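Local coordinates for MucR Phosphodiesterase (Pseudomonas aeruginosa, PDB 5M1T), which belongs to the EAL-domain family of phosphodiesterases and binds C2E and magnesium ions in one pocket, at residues K53-P57 with N58-I62; L206-R210 with G211-E215; E243-T247 with E248-E252; Q263-L267 with G268-P272. All coordinates share one frame; numbering follows the deposited sequence.

Contact 1 of 4, residues K53-P57 with N58-I62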
# COMPACT_ATOMS: atom_id res chain seq x y z
N LYS A 53 -11.34 -22.96 -11.61
CA LYS A 53 -10.07 -23.60 -11.28
C LYS A 53 -10.49 -25.02 -10.93
O LYS A 53 -11.47 -25.21 -10.20
CB LYS A 53 -9.33 -22.98 -10.09
CG LYS A 53 -9.13 -21.47 -10.16
CD LYS A 53 -8.84 -20.84 -8.78
CE LYS A 53 -7.82 -21.64 -8.00
NZ LYS A 53 -7.75 -21.13 -6.60
N VAL A 54 -9.76 -26.00 -11.44
CA VAL A 54 -10.20 -27.40 -11.40
C VAL A 54 -9.08 -28.27 -10.86
O VAL A 54 -7.93 -28.04 -11.22
CB VAL A 54 -10.58 -27.80 -12.83
CG1 VAL A 54 -10.66 -29.28 -13.02
CG2 VAL A 54 -11.92 -27.20 -13.19
N LEU A 55 -9.39 -29.27 -10.01
CA LEU A 55 -8.37 -30.24 -9.60
C LEU A 55 -7.88 -31.00 -10.83
O LEU A 55 -8.63 -31.26 -11.76
CB LEU A 55 -8.82 -31.21 -8.48
CG LEU A 55 -8.95 -30.60 -7.05
CD1 LEU A 55 -9.07 -31.70 -5.99
CD2 LEU A 55 -7.84 -29.63 -6.64
N ALA A 56 -6.58 -31.24 -10.87
CA ALA A 56 -5.93 -31.83 -12.03
C ALA A 56 -6.21 -33.35 -12.05
O ALA A 56 -6.12 -33.99 -11.03
CB ALA A 56 -4.45 -31.59 -11.93
N PRO A 57 -6.51 -33.93 -13.21
CA PRO A 57 -6.52 -33.28 -14.51
C PRO A 57 -7.82 -32.53 -14.87
O PRO A 57 -7.78 -31.57 -15.63
CB PRO A 57 -6.38 -34.46 -15.46
CG PRO A 57 -7.08 -35.59 -14.76
CD PRO A 57 -6.75 -35.38 -13.31
N ASN A 58 -8.95 -33.01 -14.37
CA ASN A 58 -10.23 -32.41 -14.73
C ASN A 58 -11.23 -32.53 -13.59
O ASN A 58 -12.42 -32.50 -13.82
CB ASN A 58 -10.76 -33.11 -15.96
CG ASN A 58 -11.49 -32.17 -16.87
OD1 ASN A 58 -11.92 -31.08 -16.46
ND2 ASN A 58 -11.65 -32.58 -18.12
N GLY A 59 -10.69 -32.66 -12.37
CA GLY A 59 -11.34 -33.23 -11.17
C GLY A 59 -12.34 -32.19 -10.81
O GLY A 59 -12.57 -31.32 -11.63
N PRO A 60 -12.90 -32.24 -9.60
CA PRO A 60 -13.91 -31.21 -9.34
C PRO A 60 -13.35 -29.78 -9.43
O PRO A 60 -12.19 -29.50 -9.10
CB PRO A 60 -14.37 -31.50 -7.91
CG PRO A 60 -13.18 -32.10 -7.27
CD PRO A 60 -12.40 -32.83 -8.36
N MET A 61 -14.21 -28.89 -9.90
CA MET A 61 -14.05 -27.47 -9.81
C MET A 61 -13.94 -27.14 -8.33
O MET A 61 -14.78 -27.56 -7.54
CB MET A 61 -15.29 -26.85 -10.43
CG MET A 61 -15.39 -25.35 -10.34
SD MET A 61 -16.56 -24.69 -11.54
CE MET A 61 -16.17 -22.99 -11.30
N ILE A 62 -12.87 -26.44 -7.95
CA ILE A 62 -12.64 -26.00 -6.56
C ILE A 62 -12.85 -24.50 -6.34
O ILE A 62 -12.59 -23.99 -5.26
CB ILE A 62 -11.22 -26.34 -6.08
CG1 ILE A 62 -10.17 -25.71 -7.01
CG2 ILE A 62 -11.04 -27.85 -5.99
CD1 ILE A 62 -8.75 -25.78 -6.49
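Val54 and Met61 face each other as an antiparallel, non-hydrogen-bonded pair, their CA atoms 4.2 Å apart, where the hairpin of strands 46-55 and 61-72 closes. Backbone bonds flank this pair. Ile62 N donates to Lys53 O at 2.9 Å, and Leu55 N meets Pro60 O at 3.0 Å in a nearly straight bond (175° at the hydrogen). Beyond the paired residues, Gly59 N returns to Leu55 O at 2.6 Å, closing an alpha-turn that contains Ala56, Pro57 and Asn58. The peptide bond before Pro57 is cis, which bends the chain sharply inside this turn.

Apolar contacts fall on two sides of the paired backbones. On one, Val54 CG2 lies 4.4 Å from Met61 CB. On the side of Leu55, this residue and Ile62 cross at about a right angle, with Leu55 CG 3.6 Å from Ile62 CG2. Ile62 takes the less usual first torsion (chi1 57°), setting CG1 between the backbone N and the carbonyl carbon and against Lys53 O. Pro60 adds to this cluster, its CD 3.9 Å from Leu55 CB. The other branch of Val54, CG1, lies instead against a polar atom, the Gly59 carbonyl oxygen, at 3.1 Å.

Lys53 finds its charged partner outside the hairpin: its NZ makes a salt bridge to Glu205. Across the hairpin itself, all the hydrogen bonds run between main-chain atoms and the side chains add chiefly apolar contacts, so the register probably rests on the peptide groups, with the cis-proline turn closing the end.

Contact 2 of 4, residues L206-R210 with G211-E215. With C2E (9,9'-[(2R,3R,3aS,5S,7aR,9R,10R,10aS,12S,14aR)-3,5,10,12-tetrahydroxy-5,12-dioxidooctahydro-2H,7H-difuro[3,2-d:3',2'-j][1,3,7,9,2,8]tetraoxadiphosphacyclododecine-2,9-diyl]bis(2-amino-1,9-dihydro-6H-purin-6-one)), chain C.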
# COMPACT_ATOMS: atom_id res chain seq x y z
N LEU A 206 0.83 -20.99 -5.14
CA LEU A 206 1.47 -20.29 -6.22
C LEU A 206 0.73 -20.59 -7.50
O LEU A 206 0.30 -21.73 -7.72
CB LEU A 206 2.92 -20.68 -6.36
CG LEU A 206 3.79 -20.72 -5.11
CD1 LEU A 206 5.15 -21.22 -5.56
CD2 LEU A 206 3.91 -19.36 -4.43
N LYS A 207 0.63 -19.57 -8.36
CA LYS A 207 0.03 -19.72 -9.70
C LYS A 207 1.10 -19.53 -10.78
O LYS A 207 1.58 -18.42 -11.02
CB LYS A 207 -1.10 -18.73 -9.94
CG LYS A 207 -2.10 -18.69 -8.81
CD LYS A 207 -3.35 -17.94 -9.19
CE LYS A 207 -4.39 -18.84 -9.85
NZ LYS A 207 -5.47 -17.99 -10.51
N ILE A 208 1.43 -20.62 -11.46
CA ILE A 208 2.43 -20.55 -12.51
C ILE A 208 1.95 -19.64 -13.64
O ILE A 208 0.81 -19.81 -14.13
CB ILE A 208 2.74 -21.92 -13.12
CG1 ILE A 208 3.20 -22.91 -12.04
CG2 ILE A 208 3.81 -21.74 -14.16
CD1 ILE A 208 3.07 -24.34 -12.47
N ASP A 209 2.80 -18.70 -14.08
CA ASP A 209 2.34 -17.74 -15.08
C ASP A 209 2.05 -18.46 -16.39
O ASP A 209 2.81 -19.36 -16.79
CB ASP A 209 3.35 -16.66 -15.36
CG ASP A 209 2.81 -15.61 -16.33
OD1 ASP A 209 1.84 -14.91 -15.98
OD2 ASP A 209 3.32 -15.53 -17.46
N ARG A 210 0.96 -18.07 -17.03
CA ARG A 210 0.52 -18.69 -18.27
C ARG A 210 1.58 -18.64 -19.34
O ARG A 210 1.58 -19.50 -20.21
CB ARG A 210 -0.75 -18.05 -18.81
CG ARG A 210 -0.64 -16.58 -19.20
CD ARG A 210 -2.00 -16.12 -19.75
NE ARG A 210 -2.24 -14.69 -19.95
CZ ARG A 210 -2.18 -13.73 -19.00
NH1 ARG A 210 -1.75 -13.97 -17.74
NH2 ARG A 210 -2.52 -12.47 -19.34
N GLY A 211 2.46 -17.65 -19.29
CA GLY A 211 3.57 -17.54 -20.25
C GLY A 211 4.43 -18.79 -20.31
O GLY A 211 4.85 -19.23 -21.40
N PHE A 212 4.65 -19.41 -19.17
CA PHE A 212 5.46 -20.64 -19.13
C PHE A 212 4.73 -21.87 -19.65
O PHE A 212 5.36 -22.78 -20.21
CB PHE A 212 5.94 -20.89 -17.72
CG PHE A 212 6.79 -19.79 -17.19
CD1 PHE A 212 8.08 -19.62 -17.65
CD2 PHE A 212 6.29 -18.89 -16.27
CE1 PHE A 212 8.88 -18.62 -17.18
CE2 PHE A 212 7.07 -17.86 -15.81
CZ PHE A 212 8.37 -17.72 -16.28
N ILE A 213 3.42 -21.87 -19.50
CA ILE A 213 2.62 -22.97 -20.04
C ILE A 213 2.58 -22.90 -21.58
O ILE A 213 2.74 -23.90 -22.26
CB ILE A 213 1.19 -22.94 -19.47
CG1 ILE A 213 1.23 -22.91 -17.94
CG2 ILE A 213 0.37 -24.10 -19.99
CD1 ILE A 213 2.14 -23.92 -17.28
N ASN A 214 2.35 -21.70 -22.10
CA ASN A 214 2.22 -21.48 -23.53
C ASN A 214 3.50 -21.76 -24.30
O ASN A 214 3.44 -22.14 -25.47
CB ASN A 214 1.84 -20.03 -23.75
CG ASN A 214 1.40 -19.75 -25.17
OD1 ASN A 214 0.62 -20.51 -25.78
ND2 ASN A 214 1.86 -18.63 -25.70
N GLU A 215 4.66 -21.52 -23.69
CA GLU A 215 5.92 -21.71 -24.39
C GLU A 215 6.46 -23.16 -24.30
O GLU A 215 7.50 -23.44 -24.89
CB GLU A 215 6.98 -20.73 -23.86
CG GLU A 215 6.72 -19.25 -24.18
CD GLU A 215 7.02 -18.86 -25.63
OE1 GLU A 215 6.39 -17.90 -26.17
OE2 GLU A 215 7.89 -19.53 -26.22
P1 C2E C . -4.20 -12.84 -14.40
O2P C2E C . -4.40 -12.61 -12.93
O1P C2E C . -2.97 -13.64 -14.76
O5' C2E C . -5.51 -13.57 -14.95
C5' C2E C . -5.41 -14.64 -15.86
C4' C2E C . -5.49 -14.16 -17.29
O4' C2E C . -5.19 -15.27 -18.16
C3' C2E C . -6.88 -13.68 -17.67
O3' C2E C . -6.76 -12.64 -18.63
C2' C2E C . -7.51 -14.89 -18.32
O2' C2E C . -8.55 -14.55 -19.24
C1' C2E C . -6.30 -15.45 -19.04
N9 C2E C . -6.41 -16.87 -19.36
C8 C2E C . -6.89 -17.85 -18.58
N7 C2E C . -6.82 -19.04 -19.21
C5 C2E C . -6.26 -18.82 -20.41
C6 C2E C . -5.90 -19.65 -21.57
O6 C2E C . -6.09 -20.88 -21.55
N1 C2E C . -5.34 -19.02 -22.62
C2 C2E C . -5.13 -17.69 -22.64
N2 C2E C . -4.57 -17.11 -23.74
N3 C2E C . -5.43 -16.88 -21.61
C4 C2E C . -6.00 -17.39 -20.50
P11 C2E C . -7.61 -11.28 -18.49
O21 C2E C . -9.02 -11.64 -18.05
O11 C2E C . -7.63 -10.59 -19.81
O5A C2E C . -6.90 -10.41 -17.35
C5A C2E C . -5.54 -10.00 -17.55
C4A C2E C . -4.97 -9.48 -16.24
O4A C2E C . -5.75 -8.39 -15.76
C3A C2E C . -5.05 -10.48 -15.12
O3A C2E C . -4.01 -11.44 -15.17
C2A C2E C . -4.98 -9.61 -13.90
O2A C2E C . -3.64 -9.22 -13.61
C1A C2E C . -5.74 -8.38 -14.33
N91 C2E C . -7.12 -8.40 -13.77
C81 C2E C . -8.22 -9.00 -14.26
N71 C2E C . -9.30 -8.75 -13.47
C51 C2E C . -8.87 -7.97 -12.47
C61 C2E C . -9.46 -7.33 -11.28
O61 C2E C . -10.67 -7.49 -11.01
N11 C2E C . -8.66 -6.59 -10.49
C21 C2E C . -7.34 -6.43 -10.76
N21 C2E C . -6.58 -5.68 -9.94
N31 C2E C . -6.72 -6.98 -11.83
C41 C2E C . -7.44 -7.75 -12.68
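A first torsion of -175° turns the carboxylate of Asp209 away from its own backbone N and beside its carbonyl carbon, where OD2 takes the N-H of Gly211 at 2.9 Å, reached from above the carboxylate plane. Asp209 thereby serves as the N-cap of the short helix 210-214. Its carbonyl oxygen also accepts from Phe212 N at 3.0 Å and lies at the edge of the Phe212 ring, whose CD2 rests 3.8 Å from Asp209 CB. The next oxygen, Arg210 O, receives Asn214 N in a regular helical bond and Ile213 N in a weak one.

Arg210 leaves the helix for the ligand. Starting from chi1 63°, its chain runs extended to NE and carries the guanidinium alongside the ribose of C2E, whose O4' lies 3.4 Å above one face, displaced toward the rim; NH1 is 3.2 Å from the phosphate oxygen O1P.

Ile208 CG2 meets Ile213 CD1 at 4.2 Å, the two side chains crossing roughly at right angles. The turn sits at the C-terminal end of strand 205-208, which runs between strands 182-188 and 239-243 of the EAL-domain barrel, while Ile208 leans on Ile229, and Phe212 on Asp222 and Val226, of helix 220-236.

Contact 3 of 4, residues E243-T247 with E248-E252. With MG (magnesium ion), chain E; C2E (9,9'-[(2R,3R,3aS,5S,7aR,9R,10R,10aS,12S,14aR)-3,5,10,12-tetrahydroxy-5,12-dioxidooctahydro-2H,7H-difuro[3,2-d:3',2'-j][1,3,7,9,2,8]tetraoxadiphosphacyclododecine-2,9-diyl]bis(2-amino-1,9-dihydro-6H-purin-6-one)), chain C.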
# COMPACT_ATOMS: atom_id res chain seq x y z
N GLU A 243 -1.83 -22.20 -14.89
CA GLU A 243 -2.74 -21.25 -15.54
C GLU A 243 -2.43 -21.19 -17.04
O GLU A 243 -1.30 -21.33 -17.44
CB GLU A 243 -2.61 -19.90 -14.81
CG GLU A 243 -3.01 -18.67 -15.57
CD GLU A 243 -2.60 -17.40 -14.84
OE1 GLU A 243 -1.65 -16.68 -15.32
OE2 GLU A 243 -3.21 -17.16 -13.77
N GLY A 244 -3.45 -21.02 -17.87
CA GLY A 244 -3.26 -20.95 -19.31
C GLY A 244 -3.30 -22.30 -20.02
O GLY A 244 -2.75 -22.44 -21.11
N VAL A 245 -3.94 -23.30 -19.42
CA VAL A 245 -3.96 -24.63 -20.01
C VAL A 245 -4.92 -24.62 -21.18
O VAL A 245 -6.14 -24.48 -20.99
CB VAL A 245 -4.40 -25.68 -18.96
CG1 VAL A 245 -4.46 -27.09 -19.56
CG2 VAL A 245 -3.44 -25.65 -17.77
N GLU A 246 -4.36 -24.76 -22.37
CA GLU A 246 -5.13 -24.76 -23.61
C GLU A 246 -5.18 -26.09 -24.36
O GLU A 246 -6.05 -26.26 -25.18
CB GLU A 246 -4.57 -23.72 -24.57
CG GLU A 246 -4.62 -22.31 -24.02
CD GLU A 246 -4.03 -21.25 -24.92
OE1 GLU A 246 -3.12 -21.57 -25.74
OE2 GLU A 246 -4.47 -20.08 -24.76
N THR A 247 -4.26 -27.01 -24.13
CA THR A 247 -4.22 -28.22 -24.92
C THR A 247 -4.25 -29.46 -24.04
O THR A 247 -3.87 -29.42 -22.87
CB THR A 247 -2.94 -28.28 -25.79
OG1 THR A 247 -1.80 -28.55 -24.98
CG2 THR A 247 -2.72 -26.99 -26.51
N GLU A 248 -4.67 -30.58 -24.63
CA GLU A 248 -4.69 -31.86 -23.91
C GLU A 248 -3.31 -32.26 -23.43
O GLU A 248 -3.17 -32.77 -22.31
CB GLU A 248 -5.29 -32.98 -24.77
CG GLU A 248 -6.72 -32.67 -25.19
CD GLU A 248 -7.57 -33.89 -25.54
OE1 GLU A 248 -7.05 -34.82 -26.18
OE2 GLU A 248 -8.77 -33.91 -25.15
N ALA A 249 -2.29 -32.01 -24.24
CA ALA A 249 -0.93 -32.40 -23.88
C ALA A 249 -0.36 -31.60 -22.72
O ALA A 249 0.34 -32.15 -21.87
CB ALA A 249 -0.02 -32.36 -25.10
N GLN A 250 -0.65 -30.30 -22.66
CA GLN A 250 -0.34 -29.48 -21.47
C GLN A 250 -1.02 -30.04 -20.22
O GLN A 250 -0.40 -30.18 -19.15
CB GLN A 250 -0.78 -28.03 -21.68
CG GLN A 250 0.08 -27.25 -22.67
CD GLN A 250 -0.62 -25.98 -23.17
OE1 GLN A 250 -1.79 -25.83 -22.94
NE2 GLN A 250 0.12 -25.06 -23.79
N GLN A 251 -2.31 -30.33 -20.34
CA GLN A 251 -3.08 -30.90 -19.25
C GLN A 251 -2.44 -32.17 -18.73
O GLN A 251 -2.22 -32.32 -17.55
CB GLN A 251 -4.51 -31.21 -19.73
CG GLN A 251 -5.34 -31.94 -18.70
CD GLN A 251 -6.76 -32.20 -19.14
OE1 GLN A 251 -6.99 -32.60 -20.28
NE2 GLN A 251 -7.71 -32.00 -18.23
N GLU A 252 -2.14 -33.09 -19.63
CA GLU A 252 -1.51 -34.37 -19.27
C GLU A 252 -0.16 -34.16 -18.62
O GLU A 252 0.13 -34.76 -17.60
CB GLU A 252 -1.36 -35.28 -20.50
CG GLU A 252 -0.86 -36.69 -20.18
CD GLU A 252 0.67 -36.79 -20.02
OE1 GLU A 252 1.44 -36.02 -20.64
OE2 GLU A 252 1.15 -37.68 -19.26
MG MG E . -1.74 -15.17 -13.33
P1 C2E C . -4.20 -12.84 -14.40
O2P C2E C . -4.40 -12.61 -12.93
O1P C2E C . -2.97 -13.64 -14.76
O5' C2E C . -5.51 -13.57 -14.95
C5' C2E C . -5.41 -14.64 -15.86
C4' C2E C . -5.49 -14.16 -17.29
O4' C2E C . -5.19 -15.27 -18.16
C3' C2E C . -6.88 -13.68 -17.67
O3' C2E C . -6.76 -12.64 -18.63
C2' C2E C . -7.51 -14.89 -18.32
O2' C2E C . -8.55 -14.55 -19.24
C1' C2E C . -6.30 -15.45 -19.04
N9 C2E C . -6.41 -16.87 -19.36
C8 C2E C . -6.89 -17.85 -18.58
N7 C2E C . -6.82 -19.04 -19.21
C5 C2E C . -6.26 -18.82 -20.41
C6 C2E C . -5.90 -19.65 -21.57
O6 C2E C . -6.09 -20.88 -21.55
N1 C2E C . -5.34 -19.02 -22.62
C2 C2E C . -5.13 -17.69 -22.64
N2 C2E C . -4.57 -17.11 -23.74
N3 C2E C . -5.43 -16.88 -21.61
C4 C2E C . -6.00 -17.39 -20.50
P11 C2E C . -7.61 -11.28 -18.49
O21 C2E C . -9.02 -11.64 -18.05
O11 C2E C . -7.63 -10.59 -19.81
O5A C2E C . -6.90 -10.41 -17.35
C5A C2E C . -5.54 -10.00 -17.55
C4A C2E C . -4.97 -9.48 -16.24
O4A C2E C . -5.75 -8.39 -15.76
C3A C2E C . -5.05 -10.48 -15.12
O3A C2E C . -4.01 -11.44 -15.17
C2A C2E C . -4.98 -9.61 -13.90
O2A C2E C . -3.64 -9.22 -13.61
C1A C2E C . -5.74 -8.38 -14.33
N91 C2E C . -7.12 -8.40 -13.77
C81 C2E C . -8.22 -9.00 -14.26
N71 C2E C . -9.30 -8.75 -13.47
C51 C2E C . -8.87 -7.97 -12.47
C61 C2E C . -9.46 -7.33 -11.28
O61 C2E C . -10.67 -7.49 -11.01
N11 C2E C . -8.66 -6.59 -10.49
C21 C2E C . -7.34 -6.43 -10.76
N21 C2E C . -6.58 -5.68 -9.94
N31 C2E C . -6.72 -6.98 -11.83
C41 C2E C . -7.44 -7.75 -12.68
O HOH W 1 -0.92 -22.64 -25.01
O HOH W 2 -0.53 -14.79 -15.14
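A capping box of Thr247 and Gln250 starts helix 248-257. Thr247 OG1, placed by a chi1 of 73° between its backbone N and carbonyl carbon, accepts from Gln250 N at 3.1 Å in a bond that is nearly straight (167° at the hydrogen). In return, the amide oxygen of Gln250 takes the Thr247 N-H at 3.0 Å, arriving above the plane of the amide. That same OE1 is gripped a second time, by Glu246 N at 2.8 Å, nearly in line with the C=O bond. Two backbone N-H groups thus fix the rotation of the Gln250 amide, and its NE2 donates to a water, which in turn donates to Glu246 OE1. The first helical bond, Gln251 N to Thr247 O, follows, and Gln251 CB packs against Val245 CG1.

The cap belongs to the loop that leaves the C-terminal end of strand 239-243 in the barrel, the end at which EAL domains carry their pocket. The extended chain of Glu243 reaches the magnesium ion with both carboxylate oxygens, OE1 and OE2 each 2.5 Å from it. C2E O1P, at 2.4 Å from the ion, and a water share that coordination, and Asp186 and Asp187 complete the site. Three residues further on, Glu246 also runs extended beyond CG and reaches the N1 and N2 atoms of the ligand base. Its OE2 accepts from C2E N1 at 2.5 Å and, more weakly, from C2E N2, while the other carboxylate oxygen, OE1, holds the water that leads back to Gln250.

Contact 4 of 4, residues Q263-L267 with G268-P272. With C2E (9,9'-[(2R,3R,3aS,5S,7aR,9R,10R,10aS,12S,14aR)-3,5,10,12-tetrahydroxy-5,12-dioxidooctahydro-2H,7H-difuro[3,2-d:3',2'-j][1,3,7,9,2,8]tetraoxadiphosphacyclododecine-2,9-diyl]bis(2-amino-1,9-dihydro-6H-purin-6-one)), chain C.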
# COMPACT_ATOMS: atom_id res chain seq x y z
N GLN A 263 -6.10 -24.15 -14.55
CA GLN A 263 -6.99 -23.11 -15.03
C GLN A 263 -6.63 -22.83 -16.49
O GLN A 263 -5.44 -22.79 -16.87
CB GLN A 263 -6.76 -21.89 -14.18
CG GLN A 263 -7.75 -20.82 -14.35
CD GLN A 263 -7.50 -19.68 -13.38
OE1 GLN A 263 -7.00 -19.89 -12.26
NE2 GLN A 263 -7.89 -18.48 -13.79
N GLY A 264 -7.64 -22.73 -17.34
CA GLY A 264 -7.35 -22.46 -18.74
C GLY A 264 -8.54 -22.67 -19.63
O GLY A 264 -9.54 -23.29 -19.21
N PHE A 265 -8.42 -22.17 -20.86
CA PHE A 265 -9.47 -22.29 -21.86
C PHE A 265 -9.93 -23.73 -22.11
O PHE A 265 -11.10 -23.96 -22.35
CB PHE A 265 -9.05 -21.66 -23.17
CG PHE A 265 -8.96 -20.17 -23.14
CD1 PHE A 265 -9.26 -19.45 -22.00
CD2 PHE A 265 -8.60 -19.48 -24.28
CE1 PHE A 265 -9.20 -18.09 -21.99
CE2 PHE A 265 -8.52 -18.12 -24.27
CZ PHE A 265 -8.82 -17.43 -23.11
N LEU A 266 -9.03 -24.69 -22.03
CA LEU A 266 -9.36 -26.10 -22.23
C LEU A 266 -10.38 -26.57 -21.19
O LEU A 266 -11.26 -27.35 -21.50
CB LEU A 266 -8.11 -26.97 -22.13
CG LEU A 266 -8.36 -28.46 -22.45
CD1 LEU A 266 -8.55 -28.66 -23.96
CD2 LEU A 266 -7.26 -29.38 -21.92
N LEU A 267 -10.23 -26.09 -19.96
CA LEU A 267 -11.09 -26.50 -18.86
C LEU A 267 -12.32 -25.60 -18.68
O LEU A 267 -13.29 -25.99 -18.02
CB LEU A 267 -10.28 -26.50 -17.57
CG LEU A 267 -9.09 -27.44 -17.77
CD1 LEU A 267 -7.91 -27.03 -16.93
CD2 LEU A 267 -9.50 -28.87 -17.48
N GLY A 268 -12.29 -24.41 -19.25
CA GLY A 268 -13.42 -23.50 -19.17
C GLY A 268 -12.97 -22.05 -19.24
O GLY A 268 -12.15 -21.62 -18.44
N ARG A 269 -13.50 -21.32 -20.20
CA ARG A 269 -13.14 -19.92 -20.37
C ARG A 269 -13.84 -19.07 -19.31
O ARG A 269 -14.84 -19.51 -18.70
CB ARG A 269 -13.57 -19.45 -21.76
CG ARG A 269 -12.84 -20.13 -22.89
CD ARG A 269 -13.18 -19.53 -24.24
NE ARG A 269 -12.33 -20.10 -25.31
CZ ARG A 269 -11.55 -19.39 -26.14
NH1 ARG A 269 -11.49 -18.06 -26.08
NH2 ARG A 269 -10.83 -20.02 -27.04
N PRO A 270 -13.33 -17.84 -19.08
CA PRO A 270 -14.05 -16.89 -18.24
C PRO A 270 -15.43 -16.68 -18.80
O PRO A 270 -15.57 -16.53 -20.00
CB PRO A 270 -13.22 -15.59 -18.37
CG PRO A 270 -11.85 -16.08 -18.79
CD PRO A 270 -12.10 -17.27 -19.65
N MET A 271 -16.44 -16.71 -17.94
CA MET A 271 -17.80 -16.42 -18.37
C MET A 271 -18.59 -15.78 -17.22
O MET A 271 -18.20 -15.85 -16.06
CB MET A 271 -18.47 -17.69 -18.96
CG MET A 271 -18.50 -18.92 -18.06
SD MET A 271 -19.15 -20.42 -18.87
CE MET A 271 -17.58 -21.34 -19.00
N PRO A 272 -19.70 -15.09 -17.55
CA PRO A 272 -20.57 -14.55 -16.50
C PRO A 272 -21.17 -15.65 -15.60
O PRO A 272 -21.37 -16.80 -16.05
CB PRO A 272 -21.68 -13.81 -17.28
CG PRO A 272 -21.19 -13.72 -18.67
CD PRO A 272 -20.24 -14.85 -18.89
P1 C2E C . -4.20 -12.84 -14.40
O2P C2E C . -4.40 -12.61 -12.93
O1P C2E C . -2.97 -13.64 -14.76
O5' C2E C . -5.51 -13.57 -14.95
C5' C2E C . -5.41 -14.64 -15.86
C4' C2E C . -5.49 -14.16 -17.29
O4' C2E C . -5.19 -15.27 -18.16
C3' C2E C . -6.88 -13.68 -17.67
O3' C2E C . -6.76 -12.64 -18.63
C2' C2E C . -7.51 -14.89 -18.32
O2' C2E C . -8.55 -14.55 -19.24
C1' C2E C . -6.30 -15.45 -19.04
N9 C2E C . -6.41 -16.87 -19.36
C8 C2E C . -6.89 -17.85 -18.58
N7 C2E C . -6.82 -19.04 -19.21
C5 C2E C . -6.26 -18.82 -20.41
C6 C2E C . -5.90 -19.65 -21.57
O6 C2E C . -6.09 -20.88 -21.55
N1 C2E C . -5.34 -19.02 -22.62
C2 C2E C . -5.13 -17.69 -22.64
N2 C2E C . -4.57 -17.11 -23.74
N3 C2E C . -5.43 -16.88 -21.61
C4 C2E C . -6.00 -17.39 -20.50
P11 C2E C . -7.61 -11.28 -18.49
O21 C2E C . -9.02 -11.64 -18.05
O11 C2E C . -7.63 -10.59 -19.81
O5A C2E C . -6.90 -10.41 -17.35
C5A C2E C . -5.54 -10.00 -17.55
C4A C2E C . -4.97 -9.48 -16.24
O4A C2E C . -5.75 -8.39 -15.76
C3A C2E C . -5.05 -10.48 -15.12
O3A C2E C . -4.01 -11.44 -15.17
C2A C2E C . -4.98 -9.61 -13.90
O2A C2E C . -3.64 -9.22 -13.61
C1A C2E C . -5.74 -8.38 -14.33
N91 C2E C . -7.12 -8.40 -13.77
C81 C2E C . -8.22 -9.00 -14.26
N71 C2E C . -9.30 -8.75 -13.47
C51 C2E C . -8.87 -7.97 -12.47
C61 C2E C . -9.46 -7.33 -11.28
O61 C2E C . -10.67 -7.49 -11.01
N11 C2E C . -8.66 -6.59 -10.49
C21 C2E C . -7.34 -6.43 -10.76
N21 C2E C . -6.58 -5.68 -9.94
N31 C2E C . -6.72 -6.98 -11.83
C41 C2E C . -7.44 -7.75 -12.68
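The Phe265 ring is held between two flat groups: a base of C2E on one face and the guanidinium of Arg269 on the other. C2E C6 sits 3.4 Å above the ring plane, displaced toward the rim. On the opposite face the guanidinium lies flat in an offset stack, its centre 4.1 Å from that of the ring and the planes 24° apart; this is also an off-centre cation-pi contact. In Arg269 a chi1 of -65° puts CG beside the backbone N and over the ring in an off-centre CH-pi contact, and the extended chain beyond carries the guanidinium across the same face. Pro270 CD approaches Phe265 CE1 obliquely at 3.8 Å.

The residues lie in the loop between strand 261-263, the last strand of the EAL-domain barrel, and helix 273-276. A tight turn shapes the loop: Gly264 O accepts from both Leu267 N and Gly268 N, the latter at 3.0 Å and in the carbonyl plane. Phe265 N points to the ligand, donating to C2E O6 at 2.8 Å in a straight bond (180° at the hydrogen). Further along, Pro270 CG touches the ribose at C2E O2', 3.7 Å away, and its ring packs on Leu67 and Arg69 of strand 61-72.

How the contacts relate
Contacts 2, 3 and 4 all touch C2E, which Arg210, Glu246 and Phe265 meet from three successive loops of the barrel; contact 1 does not touch the ligand, the Lys53 side chain lying about 9 Å from C2E. Contacts 2 and 3 are the nearest pair, their centres 10 Å apart, and a weak hydrogen bond from Arg210 N to Glu243 OE1 links them. Main-chain bonds tie contact 3 to contact 4: Val245 N lies 3.0 Å from Gln263 O, and Val245 O 3.1 Å from Leu266 N. Lys207 NZ reaches Gln263 OE1 at 3.0 Å, joining contacts 2 and 4. The hairpin turn of contact 1 is linked to the helix of contact 3 through Pro57 O and Gln251 NE2, 2.6 Å apart.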